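PDB 7C1I: histidine kinase from Pseudomonas aeruginosa, which probably relays phosphoryl groups between sensor kinase receiver domains and downstream response regulators as a histidine-containing phosphotransfer protein. Local coordinates for residues 99-102 with 103-107. Residues are numbered along the deposited sequence; the frame is centred on the assembly and turned at random. Where two conformers were deposited one is given.
Sequences REFA and IVRIL
Phe101 and Arg105 meet one turn apart on helix 90-112, one helix of the four-helix bundle characteristic of HPt domains. CB of Arg105 lies over one face of the Phe101 ring, offset toward the rim, in a CH-pi contact with 4.2 Å from CB to the ring centroid. CD of the same arginine approaches CE2 of Phe101 at 3.9 Å. The arginine chain is extended from CG to NE, which carries the guanidinium past the ring. The ring and guanidinium planes stand 86° apart, and no stack forms. OE2 of Glu34 balances the charge through a salt bridge with NE, while NH1 donates to the backbone O of Gln45 of a second subunit.

The backbone bonds follow the helical pattern. Val104 N donates to Glu100 O at 3.1 Å, and Arg105 N to Phe101 O at 2.8 Å. Ile106 N donates to Ala102 O at 3.1 Å. The exception is Ile103 N. It is shared weakly between Arg99 O at 3.5 Å and Glu100 O at 3.0 Å, so Glu100 O serves two amides.

Buried Glu100 packs against helix 69-83 and its OE2 is satisfied by ND1 of His5, while NE of Arg99, in one of two conformers, forms a salt bridge with OE2 of Glu95, one turn earlier. This part of the helix faces helices 22-45 and 69-83 of its own chain, and a second subunit, where Ala102 and Ile106 touch Pro91 and Gly47. The chi1 of Ile103 (-59°) sets CG1 beside the backbone N, and the extended chi2 (174°) carries CD1 on toward Glu100. The glutamate chain is bent at chi2, and its OE1 lies 4.0 Å from Ile103 CD1, a van der Waals contact.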
loop_
_atom_site.group_PDB
_atom_site.type_symbol
_atom_site.label_atom_id
_atom_site.label_comp_id
_atom_site.label_asym_id
_atom_site.label_seq_id
_atom_site.Cartn_x
_atom_site.Cartn_y
_atom_site.Cartn_z
ATOM N N ARG A 99 0.226 7.997 -3.373
ATOM C CA ARG A 99 1.294 7.535 -4.300
ATOM C C ARG A 99 1.766 8.737 -5.127
ATOM O O ARG A 99 3.005 8.851 -5.192
ATOM C CB ARG A 99 0.849 6.286 -5.067
ATOM C CG ARG A 99 0.522 5.113 -4.153
ATOM C CD ARG A 99 1.440 4.725 -3.009
ATOM N NE ARG A 99 0.873 3.567 -2.334
ATOM C CZ ARG A 99 1.500 2.695 -1.553
ATOM N NH1 ARG A 99 2.805 2.767 -1.359
ATOM N NH2 ARG A 99 0.783 1.754 -0.964
ATOM N N GLU A 100 0.834 9.590 -5.568
ATOM C CA GLU A 100 1.183 10.745 -6.438
ATOM C C GLU A 100 1.986 11.767 -5.626
ATOM O O GLU A 100 2.991 12.345 -6.096
ATOM C CB GLU A 100 -0.093 11.385 -6.986
ATOM C CG GLU A 100 0.273 12.477 -7.973
ATOM C CD GLU A 100 1.046 12.083 -9.220
ATOM O OE1 GLU A 100 1.013 10.924 -9.683
ATOM O OE2 GLU A 100 1.595 13.047 -9.792
ATOM N N PHE A 101 1.512 12.062 -4.412
ATOM C CA PHE A 101 2.208 12.962 -3.456
ATOM C C PHE A 101 3.641 12.454 -3.258
ATOM O O PHE A 101 4.618 13.222 -3.212
ATOM C CB PHE A 101 1.497 13.169 -2.116
ATOM C CG PHE A 101 2.352 14.018 -1.210
ATOM C CD1 PHE A 101 2.598 15.357 -1.467
ATOM C CD2 PHE A 101 2.986 13.461 -0.113
ATOM C CE1 PHE A 101 3.446 16.053 -0.620
ATOM C CE2 PHE A 101 3.800 14.157 0.766
ATOM C CZ PHE A 101 3.994 15.495 0.511
ATOM N N ALA A 102 3.863 11.140 -3.169
ATOM C CA ALA A 102 5.231 10.638 -2.896
ATOM C C ALA A 102 6.138 11.078 -4.050
ATOM O O ALA A 102 7.330 11.342 -3.795
ATOM C CB ALA A 102 5.227 9.134 -2.777
ATOM N N ILE A 103 5.604 11.125 -5.272
ATOM C CA ILE A 103 6.420 11.558 -6.446
ATOM C C ILE A 103 6.735 13.047 -6.271
ATOM O O ILE A 103 7.890 13.458 -6.486
ATOM C CB ILE A 103 5.734 11.257 -7.791
ATOM C CG1 ILE A 103 5.460 9.759 -7.948
ATOM C CG2 ILE A 103 6.508 11.902 -8.931
ATOM C CD1 ILE A 103 4.653 9.439 -9.183
ATOM N N VAL A 104 5.674 13.841 -6.095
ATOM C CA VAL A 104 5.927 15.307 -5.952
ATOM C C VAL A 104 6.925 15.520 -4.810
ATOM O O VAL A 104 7.850 16.351 -4.926
ATOM C CB VAL A 104 4.592 16.006 -5.629
ATOM C CG1 VAL A 104 4.911 17.463 -5.321
ATOM C CG2 VAL A 104 3.742 15.821 -6.875
ATOM N N ARG A 105 6.820 14.829 -3.671
ATOM C CA ARG A 105 7.686 14.966 -2.470
ATOM C C ARG A 105 9.128 14.749 -2.942
ATOM O O ARG A 105 9.977 15.580 -2.561
ATOM C CB ARG A 105 7.216 14.020 -1.361
ATOM C CG ARG A 105 7.991 14.345 -0.092
ATOM C CD ARG A 105 7.566 13.369 0.990
ATOM N NE ARG A 105 8.076 13.679 2.315
ATOM C CZ ARG A 105 9.323 13.635 2.770
ATOM N NH1 ARG A 105 10.281 13.228 1.956
ATOM N NH2 ARG A 105 9.601 14.040 3.996
ATOM N N ILE A 106 9.436 13.600 -3.551
ATOM C CA ILE A 106 10.887 13.329 -3.782
ATOM C C ILE A 106 11.393 14.366 -4.790
ATOM O O ILE A 106 12.569 14.764 -4.671
ATOM C CB ILE A 106 11.111 11.861 -4.199
ATOM C CG1 ILE A 106 12.613 11.627 -4.386
ATOM C CG2 ILE A 106 10.515 11.525 -5.554
ATOM C CD1 ILE A 106 13.488 11.784 -3.168
ATOM N N LEU A 107 10.602 14.775 -5.788
ATOM C CA LEU A 107 11.071 15.779 -6.781
ATOM C C LEU A 107 11.305 17.075 -5.998
ATOM O O LEU A 107 12.278 17.789 -6.313
ATOM C CB LEU A 107 10.061 15.987 -7.911
ATOM C CG LEU A 107 9.863 14.750 -8.786
ATOM C CD1 LEU A 107 8.726 14.976 -9.772
ATOM C CD2 LEU A 107 11.186 14.502 -9.495
#